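Local atomic coordinates of IroE-like serine hydrolase (Shewanella oneidensis, PDB entry 3GFF), a protein that probably hydrolyses ester bonds, as an IroE-like serine hydrolase of the esterase D family with an alpha/beta-hydrolase fold. Residues A[57-62]-A[76-81]; A[63-66]-A[71-74]; A[154-159]-A[177-182]; A[181-186]-A[221-226]. All coordinates share one frame; numbering follows the deposited sequence.

Contact 1: A[57-62]-A[76-81]; sequences HMASLL and VIIVGI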
loop_
_atom_site.group_PDB
_atom_site.type_symbol
_atom_site.label_atom_id
_atom_site.label_comp_id
_atom_site.label_asym_id
_atom_site.label_seq_id
_atom_site.Cartn_x
_atom_site.Cartn_y
_atom_site.Cartn_z
ATOM N N HIS A 57 -6.780 -5.522 -1.313
ATOM C CA HIS A 57 -5.593 -4.672 -1.110
ATOM C C HIS A 57 -5.847 -3.597 -0.075
ATOM O O HIS A 57 -4.922 -3.214 0.636
ATOM C CB HIS A 57 -5.039 -4.048 -2.421
ATOM C CG HIS A 57 -5.842 -2.895 -2.951
ATOM N ND1 HIS A 57 -5.501 -1.575 -2.725
ATOM C CD2 HIS A 57 -6.951 -2.866 -3.724
ATOM C CE1 HIS A 57 -6.391 -0.784 -3.302
ATOM N NE2 HIS A 57 -7.279 -1.541 -3.918
HETATM N N MSE A 58 -7.082 -3.102 0.010
HETATM C CA MSE A 58 -7.449 -2.068 1.001
HETATM C C MSE A 58 -7.457 -2.653 2.407
HETATM O O MSE A 58 -6.797 -2.127 3.313
HETATM C CB MSE A 58 -8.806 -1.445 0.685
HETATM C CG MSE A 58 -8.809 -0.518 -0.526
HETATM SE SE MSE A 58 -10.431 0.432 -0.701
HETATM C CE MSE A 58 -9.869 1.637 -2.147
ATOM N N ALA A 59 -8.183 -3.758 2.590
ATOM C CA ALA A 59 -8.194 -4.439 3.887
ATOM C C ALA A 59 -6.741 -4.856 4.359
ATOM O O ALA A 59 -6.409 -4.660 5.535
ATOM C CB ALA A 59 -9.164 -5.644 3.866
ATOM N N SER A 60 -5.876 -5.375 3.470
ATOM C CA SER A 60 -4.496 -5.723 3.901
ATOM C C SER A 60 -3.682 -4.464 4.306
ATOM O O SER A 60 -2.868 -4.500 5.234
ATOM C CB SER A 60 -3.737 -6.573 2.874
ATOM O OG SER A 60 -3.566 -5.929 1.626
ATOM N N LEU A 61 -3.911 -3.353 3.611
ATOM C CA LEU A 61 -3.232 -2.115 3.944
ATOM C C LEU A 61 -3.753 -1.642 5.309
ATOM O O LEU A 61 -2.977 -1.383 6.223
ATOM C CB LEU A 61 -3.424 -1.083 2.823
ATOM C CG LEU A 61 -2.958 0.340 3.127
ATOM C CD1 LEU A 61 -1.440 0.306 3.475
ATOM C CD2 LEU A 61 -3.315 1.322 1.992
ATOM N N LEU A 62 -5.069 -1.577 5.462
ATOM C CA LEU A 62 -5.665 -1.132 6.731
ATOM C C LEU A 62 -5.202 -1.924 7.968
ATOM O O LEU A 62 -4.850 -1.331 9.000
ATOM C CB LEU A 62 -7.190 -1.074 6.633
ATOM C CG LEU A 62 -7.729 0.035 5.734
ATOM C CD1 LEU A 62 -9.186 -0.183 5.485
ATOM C CD2 LEU A 62 -7.503 1.403 6.332
ATOM N N VAL A 76 -9.768 -1.091 13.288
ATOM C CA VAL A 76 -11.121 -0.854 12.773
ATOM C C VAL A 76 -11.772 -2.170 12.328
ATOM O O VAL A 76 -11.085 -3.168 12.161
ATOM C CB VAL A 76 -11.111 0.070 11.554
ATOM C CG1 VAL A 76 -10.456 1.439 11.912
ATOM C CG2 VAL A 76 -10.372 -0.599 10.371
ATOM N N ILE A 77 -13.097 -2.126 12.175
ATOM C CA ILE A 77 -13.917 -3.184 11.590
ATOM C C ILE A 77 -14.008 -2.755 10.118
ATOM O O ILE A 77 -14.346 -1.614 9.828
ATOM C CB ILE A 77 -15.346 -3.246 12.214
ATOM C CG1 ILE A 77 -15.271 -3.726 13.682
ATOM C CG2 ILE A 77 -16.289 -4.168 11.399
ATOM C CD1 ILE A 77 -16.542 -3.564 14.472
ATOM N N ILE A 78 -13.608 -3.643 9.206
ATOM C CA ILE A 78 -13.635 -3.345 7.775
ATOM C C ILE A 78 -14.814 -4.070 7.140
ATOM O O ILE A 78 -14.944 -5.296 7.296
ATOM C CB ILE A 78 -12.350 -3.794 7.059
ATOM C CG1 ILE A 78 -11.123 -3.343 7.862
ATOM C CG2 ILE A 78 -12.305 -3.197 5.641
ATOM C CD1 ILE A 78 -9.819 -3.779 7.291
ATOM N N VAL A 79 -15.703 -3.306 6.502
ATOM C CA VAL A 79 -16.834 -3.860 5.783
ATOM C C VAL A 79 -16.671 -3.574 4.284
ATOM O O VAL A 79 -16.635 -2.432 3.899
ATOM C CB VAL A 79 -18.175 -3.279 6.273
ATOM C CG1 VAL A 79 -19.335 -3.876 5.455
ATOM C CG2 VAL A 79 -18.363 -3.629 7.717
ATOM N N GLY A 80 -16.530 -4.626 3.468
ATOM C CA GLY A 80 -16.451 -4.509 2.003
ATOM C C GLY A 80 -17.808 -4.839 1.382
ATOM O O GLY A 80 -18.357 -5.924 1.602
ATOM N N ILE A 81 -18.360 -3.913 0.608
ATOM C CA ILE A 81 -19.682 -4.121 0.012
ATOM C C ILE A 81 -19.559 -4.543 -1.455
ATOM O O ILE A 81 -18.969 -3.845 -2.264
ATOM C CB ILE A 81 -20.578 -2.845 0.170
ATOM C CG1 ILE A 81 -20.572 -2.382 1.618
ATOM C CG2 ILE A 81 -22.057 -3.098 -0.278
ATOM C CD1 ILE A 81 -21.308 -1.093 1.831
#
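No ring takes part where I78 meets A59 and L62. The one flat side chain nearby is the H57 imidazole, two residues before A59 on the same helix. One of its faces carries CG of the selenomethionine M58, which lies 3.7 Å above the ring plane and offset toward the rim. The H57 ring also stacks with the ring of F64 of the second subunit. Its nitrogens are both bonded: ND1 to ND1 of H252 and NE2 to OE1 of Q54.

The contact belongs to the beta-alpha-beta unit of strand 43-48, helix 51-65 and strand 77-81 in the alpha/beta-hydrolase fold. Helix 51-65 lies against the sheet here, and strand 77-81 runs parallel to strand 43-48 beside it. The contact is small, buried and wholly apolar. I78 makes the close contacts from the strand side. Its CG2 is anti to the backbone N and its CG1 lies beside that N (chi1 -47°). From CG1 the chain runs on extended (chi2 177°), which carries CD1 out to the helix surface. A59 has a small side chain, consistent with the near approach of the A59 and I78 CA atoms, 6.8 Å apart. The side chains of L62 and I78 pass each other at a slant. Beyond the contact, L62 also packs on I259 of helix 250-263, while I78 touches L48 of the neighbouring strand. The I78 methyl CD1 serves both helix residues. It lies 3.8 Å from A59 CA. A59 CB is 4.0 Å from the same I78 CD1, and L62 CB is 3.8 Å from it.

Contact 2: A[63-66]-A[71-74]; sequences QFLS and PQIP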
loop_
_atom_site.group_PDB
_atom_site.type_symbol
_atom_site.label_atom_id
_atom_site.label_comp_id
_atom_site.label_asym_id
_atom_site.label_seq_id
_atom_site.Cartn_x
_atom_site.Cartn_y
_atom_site.Cartn_z
ATOM N N GLN A 63 -5.215 -3.248 7.871
ATOM C CA GLN A 63 -4.722 -4.107 8.939
ATOM C C GLN A 63 -3.218 -3.897 9.132
ATOM O O GLN A 63 -2.748 -3.928 10.236
ATOM C CB GLN A 63 -5.007 -5.568 8.609
ATOM C CG GLN A 63 -6.500 -5.962 8.694
ATOM C CD GLN A 63 -6.964 -6.400 10.097
ATOM O OE1 GLN A 63 -6.201 -7.020 10.874
ATOM N NE2 GLN A 63 -8.236 -6.122 10.418
ATOM N N PHE A 64 -2.456 -3.713 8.055
ATOM C CA PHE A 64 -1.013 -3.466 8.171
ATOM C C PHE A 64 -0.754 -2.153 8.932
ATOM O O PHE A 64 0.014 -2.119 9.870
ATOM C CB PHE A 64 -0.310 -3.437 6.796
ATOM C CG PHE A 64 1.153 -3.032 6.869
ATOM C CD1 PHE A 64 2.146 -3.969 7.076
ATOM C CD2 PHE A 64 1.514 -1.689 6.730
ATOM C CE1 PHE A 64 3.457 -3.598 7.149
ATOM C CE2 PHE A 64 2.823 -1.303 6.815
ATOM C CZ PHE A 64 3.803 -2.267 7.020
ATOM N N LEU A 65 -1.434 -1.089 8.546
ATOM C CA LEU A 65 -1.254 0.214 9.197
ATOM C C LEU A 65 -1.607 0.250 10.695
ATOM O O LEU A 65 -1.216 1.192 11.379
ATOM C CB LEU A 65 -2.048 1.291 8.457
ATOM C CG LEU A 65 -1.537 1.799 7.100
ATOM C CD1 LEU A 65 -2.535 2.701 6.465
ATOM C CD2 LEU A 65 -0.266 2.542 7.300
ATOM N N SER A 66 -2.320 -0.755 11.209
ATOM C CA SER A 66 -2.697 -0.778 12.642
ATOM C C SER A 66 -2.152 -1.956 13.430
ATOM O O SER A 66 -2.656 -2.258 14.504
ATOM C CB SER A 66 -4.211 -0.762 12.784
ATOM O OG SER A 66 -4.772 -1.838 12.062
ATOM N N PRO A 71 1.329 1.417 16.104
ATOM C CA PRO A 71 0.380 1.420 15.003
ATOM C C PRO A 71 0.140 2.835 14.464
ATOM O O PRO A 71 0.112 3.794 15.229
ATOM C CB PRO A 71 -0.882 0.798 15.616
ATOM C CG PRO A 71 -0.735 0.940 17.085
ATOM C CD PRO A 71 0.729 0.928 17.359
ATOM N N GLN A 72 -0.005 2.943 13.149
ATOM C CA GLN A 72 -0.150 4.214 12.481
ATOM C C GLN A 72 -1.597 4.656 12.469
ATOM O O GLN A 72 -1.887 5.857 12.409
ATOM C CB GLN A 72 0.418 4.113 11.062
ATOM C CG GLN A 72 1.896 3.707 11.056
ATOM C CD GLN A 72 2.788 4.733 11.735
ATOM O OE1 GLN A 72 2.887 5.875 11.286
ATOM N NE2 GLN A 72 3.453 4.326 12.803
ATOM N N ILE A 73 -2.519 3.700 12.480
ATOM C CA ILE A 73 -3.914 4.054 12.588
ATOM C C ILE A 73 -4.478 3.136 13.660
ATOM O O ILE A 73 -3.831 2.158 14.014
ATOM C CB ILE A 73 -4.649 3.968 11.236
ATOM C CG1 ILE A 73 -4.688 2.534 10.700
ATOM C CG2 ILE A 73 -4.016 4.910 10.201
ATOM C CD1 ILE A 73 -5.470 2.390 9.393
ATOM N N PRO A 74 -5.658 3.459 14.217
ATOM C CA PRO A 74 -6.233 2.549 15.194
ATOM C C PRO A 74 -6.854 1.311 14.535
ATOM O O PRO A 74 -6.974 1.228 13.297
ATOM C CB PRO A 74 -7.288 3.404 15.902
ATOM C CG PRO A 74 -7.616 4.492 14.995
ATOM C CD PRO A 74 -6.499 4.645 13.997
#
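L65 and I73 lean across each other obliquely, with the I73 chain laid against the base of L65. CG1 of I73 is 3.7 Å from L65 CB, and its CD1 touches the same carbon. I73 has CG1 between its backbone N and carbonyl carbon (chi1 64°), which folds the branch back toward the helix. Q72 meets L65 differently. The two side chains cross at about a right angle, and L65 CD2 touches Q72 CB at 4.1 Å. The far end of Q72 leads elsewhere, to M70 O through NE2 and to R260 NH1 through OE1.

The backbone ties the turn shut. This is the loop that leaves helix 51-65 and leads back to strand 77-81 of the alpha/beta-hydrolase sheet. One carbonyl, L65 O, takes two amides. Q72 N binds it at 2.8 Å, close to the line of the C=O bond (169°). I73 N binds it at 3.0 Å from well above the carbonyl plane. Replacing I73 with a glycine would remove the whole branched side chain and would probably open a gap beside L65 CB.

S66 also meets the loop. Its CB packs against the I73 carbonyl oxygen, and its CA makes a CH...O contact of 3.4 Å with I73 O. The hydroxyl of S66 turns instead to L62 O in the preceding helical turn. P71 CB rests 3.7 Å from S66 O.

Contact 3: A[154-159]-A[177-182]; sequences ALRTDR and PHYLTL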
loop_
_atom_site.group_PDB
_atom_site.type_symbol
_atom_site.label_atom_id
_atom_site.label_comp_id
_atom_site.label_asym_id
_atom_site.label_seq_id
_atom_site.Cartn_x
_atom_site.Cartn_y
_atom_site.Cartn_z
ATOM N N ALA A 154 -23.750 11.003 -0.199
ATOM C CA ALA A 154 -23.944 10.807 1.234
ATOM C C ALA A 154 -23.711 12.159 1.917
ATOM O O ALA A 154 -24.549 12.606 2.697
ATOM C CB ALA A 154 -22.976 9.724 1.773
ATOM N N LEU A 155 -22.597 12.820 1.584
ATOM C CA LEU A 155 -22.312 14.151 2.104
ATOM C C LEU A 155 -23.400 15.101 1.615
ATOM O O LEU A 155 -24.073 15.732 2.419
ATOM C CB LEU A 155 -20.889 14.627 1.714
ATOM C CG LEU A 155 -20.272 15.920 2.314
ATOM C CD1 LEU A 155 -19.932 15.796 3.794
ATOM C CD2 LEU A 155 -18.971 16.343 1.527
ATOM N N ARG A 156 -23.652 15.124 0.309
ATOM C CA ARG A 156 -24.643 16.045 -0.249
ATOM C C ARG A 156 -26.025 15.978 0.413
ATOM O O ARG A 156 -26.679 17.025 0.604
ATOM C CB ARG A 156 -24.828 15.854 -1.772
ATOM C CG ARG A 156 -25.527 17.065 -2.427
ATOM C CD ARG A 156 -25.954 16.797 -3.882
ATOM N NE ARG A 156 -27.104 15.905 -3.914
ATOM C CZ ARG A 156 -28.379 16.285 -3.836
ATOM N NH1 ARG A 156 -28.718 17.567 -3.767
ATOM N NH2 ARG A 156 -29.338 15.367 -3.865
ATOM N N THR A 157 -26.469 14.767 0.751
ATOM C CA THR A 157 -27.801 14.558 1.333
ATOM C C THR A 157 -27.831 14.361 2.870
ATOM O O THR A 157 -28.787 13.817 3.425
ATOM C CB THR A 157 -28.475 13.380 0.613
ATOM O OG1 THR A 157 -27.698 12.191 0.799
ATOM C CG2 THR A 157 -28.548 13.680 -0.868
ATOM N N ASP A 158 -26.768 14.808 3.533
ATOM C CA ASP A 158 -26.632 14.825 4.990
ATOM C C ASP A 158 -26.899 13.499 5.706
ATOM O O ASP A 158 -27.431 13.497 6.798
ATOM C CB ASP A 158 -27.499 15.955 5.533
ATOM C CG ASP A 158 -27.171 17.287 4.859
ATOM O OD1 ASP A 158 -26.198 17.303 4.094
ATOM O OD2 ASP A 158 -27.865 18.294 5.083
ATOM N N ARG A 159 -26.465 12.386 5.113
ATOM C CA ARG A 159 -26.733 11.076 5.715
ATOM C C ARG A 159 -26.050 11.053 7.067
ATOM O O ARG A 159 -24.851 11.318 7.142
ATOM C CB ARG A 159 -26.224 9.908 4.848
ATOM C CG ARG A 159 -26.778 9.895 3.442
ATOM C CD ARG A 159 -28.295 10.132 3.428
ATOM N NE ARG A 159 -28.881 9.767 2.143
ATOM C CZ ARG A 159 -29.423 8.575 1.856
ATOM N NH1 ARG A 159 -29.462 7.597 2.747
ATOM N NH2 ARG A 159 -29.955 8.365 0.658
ATOM N N PRO A 177 -22.601 18.852 -16.724
ATOM C CA PRO A 177 -22.409 19.624 -15.480
ATOM C C PRO A 177 -23.484 19.513 -14.388
ATOM O O PRO A 177 -23.287 20.032 -13.298
ATOM C CB PRO A 177 -22.377 21.075 -16.003
ATOM C CG PRO A 177 -23.296 21.068 -17.153
ATOM C CD PRO A 177 -23.186 19.691 -17.787
ATOM N N HIS A 178 -24.610 18.882 -14.705
ATOM C CA HIS A 178 -25.746 18.765 -13.813
ATOM C C HIS A 178 -25.461 18.259 -12.401
ATOM O O HIS A 178 -25.830 18.945 -11.435
ATOM C CB HIS A 178 -26.842 17.897 -14.449
ATOM C CG HIS A 178 -28.050 17.699 -13.581
ATOM N ND1 HIS A 178 -29.043 18.652 -13.448
ATOM C CD2 HIS A 178 -28.446 16.642 -12.837
ATOM C CE1 HIS A 178 -29.981 18.196 -12.632
ATOM N NE2 HIS A 178 -29.640 16.979 -12.242
ATOM N N TYR A 179 -24.880 17.069 -12.246
ATOM C CA TYR A 179 -24.668 16.580 -10.888
ATOM C C TYR A 179 -23.690 17.459 -10.117
ATOM O O TYR A 179 -23.920 17.817 -8.972
ATOM C CB TYR A 179 -24.289 15.080 -10.806
ATOM C CG TYR A 179 -24.069 14.665 -9.368
ATOM C CD1 TYR A 179 -25.116 14.720 -8.459
ATOM C CD2 TYR A 179 -22.795 14.293 -8.898
ATOM C CE1 TYR A 179 -24.931 14.421 -7.162
ATOM C CE2 TYR A 179 -22.606 13.960 -7.575
ATOM C CZ TYR A 179 -23.680 14.035 -6.716
ATOM O OH TYR A 179 -23.529 13.725 -5.397
ATOM N N LEU A 180 -22.603 17.811 -10.762
ATOM C CA LEU A 180 -21.576 18.624 -10.152
ATOM C C LEU A 180 -22.156 19.943 -9.612
ATOM O O LEU A 180 -21.740 20.386 -8.565
ATOM C CB LEU A 180 -20.474 18.877 -11.186
ATOM C CG LEU A 180 -19.300 19.759 -10.777
ATOM C CD1 LEU A 180 -18.560 19.147 -9.568
ATOM C CD2 LEU A 180 -18.374 19.939 -11.975
ATOM N N THR A 181 -23.094 20.568 -10.335
ATOM C CA THR A 181 -23.733 21.804 -9.890
ATOM C C THR A 181 -24.495 21.553 -8.609
ATOM O O THR A 181 -24.480 22.398 -7.719
ATOM C CB THR A 181 -24.728 22.374 -10.945
ATOM O OG1 THR A 181 -24.017 22.727 -12.128
ATOM C CG2 THR A 181 -25.427 23.593 -10.423
ATOM N N LEU A 182 -25.190 20.415 -8.520
ATOM C CA LEU A 182 -25.913 20.051 -7.285
ATOM C C LEU A 182 -24.964 19.959 -6.105
ATOM O O LEU A 182 -25.298 20.396 -5.004
ATOM C CB LEU A 182 -26.647 18.720 -7.442
ATOM C CG LEU A 182 -28.023 18.780 -8.090
ATOM C CD1 LEU A 182 -28.117 19.852 -9.156
ATOM C CD2 LEU A 182 -28.396 17.395 -8.596
HETATM O O HOH W 1 -27.381 20.154 -3.643
#
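R156 meets Y179 and L182 at the C-terminal end of helix 146-156, just before that helix closes in a Schellman motif. D158 is the C-prime residue, with positive phi. R159 N bonds to A154 O and D158 N bonds to L155 O, both at 3.1 Å. Past the turn, R159 NE reaches back to T157 OG1 at 3.0 Å, close to the guanidinium plane.

With chi1 at -163°, CG of R156 points away from the backbone N, and the chain reaches helix 178-189 before it bends at chi3. The touching atom is CD. It lies 3.8 Å from L182 O and 4.1 Å from L182 CB. CD also comes within 4.2 Å of Y179 CE1. The guanidinium and phenol planes stand 81° apart, and CD meets the ring obliquely. Their polar ends share a partner: R156 NE makes a salt bridge to E153 OE1, and Y179 OH bonds to the same oxygen. A water accepts from R156 NH1 at 2.9 Å, in plane at the guanidinium edge. It lies 2.5 Å from L182 O, too close to be trusted, which makes a water bridge plausible but its length doubtful.

R156 also packs on L183 and R186 further along helix 178-189. Elsewhere on helix 146-156, A154 and L155 rest on Y165 of strand 164-168, and A154 touches L118 of helix 114-132.

Contact 4: A[181-186]-A[221-226]; sequences TLLEER and LAFADK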
loop_
_atom_site.group_PDB
_atom_site.type_symbol
_atom_site.label_atom_id
_atom_site.label_comp_id
_atom_site.label_asym_id
_atom_site.label_seq_id
_atom_site.Cartn_x
_atom_site.Cartn_y
_atom_site.Cartn_z
ATOM N N THR A 181 -23.094 20.568 -10.335
ATOM C CA THR A 181 -23.733 21.804 -9.890
ATOM C C THR A 181 -24.495 21.553 -8.609
ATOM O O THR A 181 -24.480 22.398 -7.719
ATOM C CB THR A 181 -24.728 22.374 -10.945
ATOM O OG1 THR A 181 -24.017 22.727 -12.128
ATOM C CG2 THR A 181 -25.427 23.593 -10.423
ATOM N N LEU A 182 -25.190 20.415 -8.520
ATOM C CA LEU A 182 -25.913 20.051 -7.285
ATOM C C LEU A 182 -24.964 19.959 -6.105
ATOM O O LEU A 182 -25.298 20.396 -5.004
ATOM C CB LEU A 182 -26.647 18.720 -7.442
ATOM C CG LEU A 182 -28.023 18.780 -8.090
ATOM C CD1 LEU A 182 -28.117 19.852 -9.156
ATOM C CD2 LEU A 182 -28.396 17.395 -8.596
ATOM N N LEU A 183 -23.778 19.406 -6.342
ATOM C CA LEU A 183 -22.750 19.317 -5.291
ATOM C C LEU A 183 -22.241 20.680 -4.851
ATOM O O LEU A 183 -22.109 20.942 -3.651
ATOM C CB LEU A 183 -21.540 18.494 -5.729
ATOM C CG LEU A 183 -21.440 17.029 -5.433
ATOM C CD1 LEU A 183 -20.019 16.622 -5.815
ATOM C CD2 LEU A 183 -21.693 16.759 -3.966
ATOM N N GLU A 184 -21.920 21.521 -5.834
ATOM C CA GLU A 184 -21.460 22.866 -5.574
ATOM C C GLU A 184 -22.504 23.649 -4.752
ATOM O O GLU A 184 -22.143 24.404 -3.866
ATOM C CB GLU A 184 -21.204 23.584 -6.900
ATOM C CG GLU A 184 -19.982 23.083 -7.672
ATOM C CD GLU A 184 -19.890 23.686 -9.064
ATOM O OE1 GLU A 184 -20.898 24.224 -9.558
ATOM O OE2 GLU A 184 -18.827 23.597 -9.679
ATOM N N GLU A 185 -23.784 23.491 -5.092
ATOM C CA GLU A 185 -24.872 24.127 -4.366
ATOM C C GLU A 185 -24.831 23.720 -2.885
ATOM O O GLU A 185 -25.022 24.544 -1.998
ATOM C CB GLU A 185 -26.211 23.758 -4.993
ATOM C CG GLU A 185 -26.389 24.427 -6.332
ATOM C CD GLU A 185 -27.731 24.204 -7.015
ATOM O OE1 GLU A 185 -28.632 23.488 -6.484
ATOM O OE2 GLU A 185 -27.865 24.797 -8.113
ATOM N N ARG A 186 -24.529 22.457 -2.624
ATOM C CA ARG A 186 -24.452 21.975 -1.251
ATOM C C ARG A 186 -23.294 22.613 -0.481
ATOM O O ARG A 186 -23.456 22.956 0.685
ATOM C CB ARG A 186 -24.330 20.458 -1.221
ATOM C CG ARG A 186 -24.266 19.881 0.186
ATOM C CD ARG A 186 -25.523 20.073 0.942
ATOM N NE ARG A 186 -25.410 19.723 2.368
ATOM C CZ ARG A 186 -25.055 20.571 3.331
ATOM N NH1 ARG A 186 -24.742 21.812 3.013
ATOM N NH2 ARG A 186 -25.013 20.191 4.618
ATOM N N LEU A 221 -9.902 18.753 -9.624
ATOM C CA LEU A 221 -9.039 19.825 -9.145
ATOM C C LEU A 221 -9.783 21.141 -8.867
ATOM O O LEU A 221 -9.443 21.860 -7.924
ATOM C CB LEU A 221 -7.929 20.098 -10.168
ATOM C CG LEU A 221 -6.840 19.051 -10.392
ATOM C CD1 LEU A 221 -6.016 19.452 -11.646
ATOM C CD2 LEU A 221 -5.944 18.917 -9.173
ATOM N N ALA A 222 -10.757 21.456 -9.724
ATOM C CA ALA A 222 -11.551 22.654 -9.596
ATOM C C ALA A 222 -12.530 22.576 -8.438
ATOM O O ALA A 222 -12.834 23.609 -7.810
ATOM C CB ALA A 222 -12.314 22.952 -10.931
ATOM N N PHE A 223 -13.033 21.374 -8.157
ATOM C CA PHE A 223 -14.004 21.197 -7.062
ATOM C C PHE A 223 -13.279 21.294 -5.717
ATOM O O PHE A 223 -13.803 21.910 -4.773
ATOM C CB PHE A 223 -14.807 19.890 -7.238
ATOM C CG PHE A 223 -15.871 19.684 -6.216
ATOM C CD1 PHE A 223 -16.997 20.505 -6.188
ATOM C CD2 PHE A 223 -15.778 18.663 -5.297
ATOM C CE1 PHE A 223 -17.974 20.339 -5.224
ATOM C CE2 PHE A 223 -16.767 18.490 -4.339
ATOM C CZ PHE A 223 -17.867 19.324 -4.318
ATOM N N ALA A 224 -12.080 20.709 -5.656
ATOM C CA ALA A 224 -11.196 20.772 -4.485
ATOM C C ALA A 224 -10.819 22.236 -4.211
ATOM O O ALA A 224 -10.910 22.695 -3.061
ATOM C CB ALA A 224 -9.888 19.913 -4.715
ATOM N N ASP A 225 -10.400 22.952 -5.272
ATOM C CA ASP A 225 -10.082 24.389 -5.181
ATOM C C ASP A 225 -11.292 25.148 -4.671
ATOM O O ASP A 225 -11.148 26.030 -3.839
ATOM C CB ASP A 225 -9.622 24.981 -6.520
ATOM C CG ASP A 225 -8.163 24.648 -6.856
ATOM O OD1 ASP A 225 -7.490 23.980 -6.024
ATOM O OD2 ASP A 225 -7.680 25.054 -7.960
ATOM N N LYS A 226 -12.487 24.777 -5.137
ATOM C CA LYS A 226 -13.713 25.434 -4.677
ATOM C C LYS A 226 -13.965 25.145 -3.206
ATOM O O LYS A 226 -14.277 26.067 -2.448
ATOM C CB LYS A 226 -14.928 25.076 -5.538
ATOM C CG LYS A 226 -16.227 25.736 -5.091
ATOM C CD LYS A 226 -17.382 25.433 -6.030
ATOM C CE LYS A 226 -17.449 26.396 -7.150
ATOM N NZ LYS A 226 -17.966 27.706 -6.629
#
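F223 overlaps L183 with the far end of its ring. CZ lies 3.8 Å from L183 CD1 and 4.0 Å from L183 CB, and the two side chains cross at about a right angle. CG of F223 is anti to the backbone N (chi1 -176°), which sends the ring straight across to the other helix. There CE1 also comes within 4.2 Å of E184 N, approaching the backbone at a slant.

E184 runs past the phenylalanine in the opposite direction, its carboxylate turned 23° from the ring plane. Its CG touches the ring at CE1 and meets K226 CD at 3.9 Å. The chains of E184 and K226 cross nearly at right angles. K226 is extended at first, then bends at chi3 and chi4, and its CE passes 4.0 Å from E184 OE2. The charges do not touch: OE2 of E184 and NZ of K226 are 5.2 Å apart. They may still attract weakly, since they are of opposite sign.

An alanine in place of F223 would remove the whole ring and would probably leave a gap between the two helices, beside L183 and E184, with L183 CD1 losing its contact with CZ. Beyond this pair, both L183 and F223 also pack on M152 of helix 146-156 and on L172. F223 additionally rests on M199 of strand 195-201.

The two segments run nearly parallel, with axes 13° apart and 11.4 Å from each other at closest approach. Such neighbouring parallel helices, each linking successive parallel strands of the sheet, are typical of the alpha/beta-hydrolase fold.

In the fold
The contacts form two pairs on opposite sides of the chain's centre. Contacts 1 and 2 share helix 51-65, have centres 11 Å apart, and both touch the second subunit. Contact 2 is nested in the loop that contact 1 closes. Contacts 3 and 4 share helix 178-189, with centres 9 Å apart. A salt bridge joins them, D158 OD1 to R186 NE at 3.1 Å. Between the pairs the centres are 26 to 32 Å apart. The likely active site is a Ser-His-Asp triad of S145, H247 and D169. Helix 146-156 of contact 3 directly follows S145, the probable nucleophile on its elbow. Helix 250-263, which packs on contacts 1 and 2, begins just after H247.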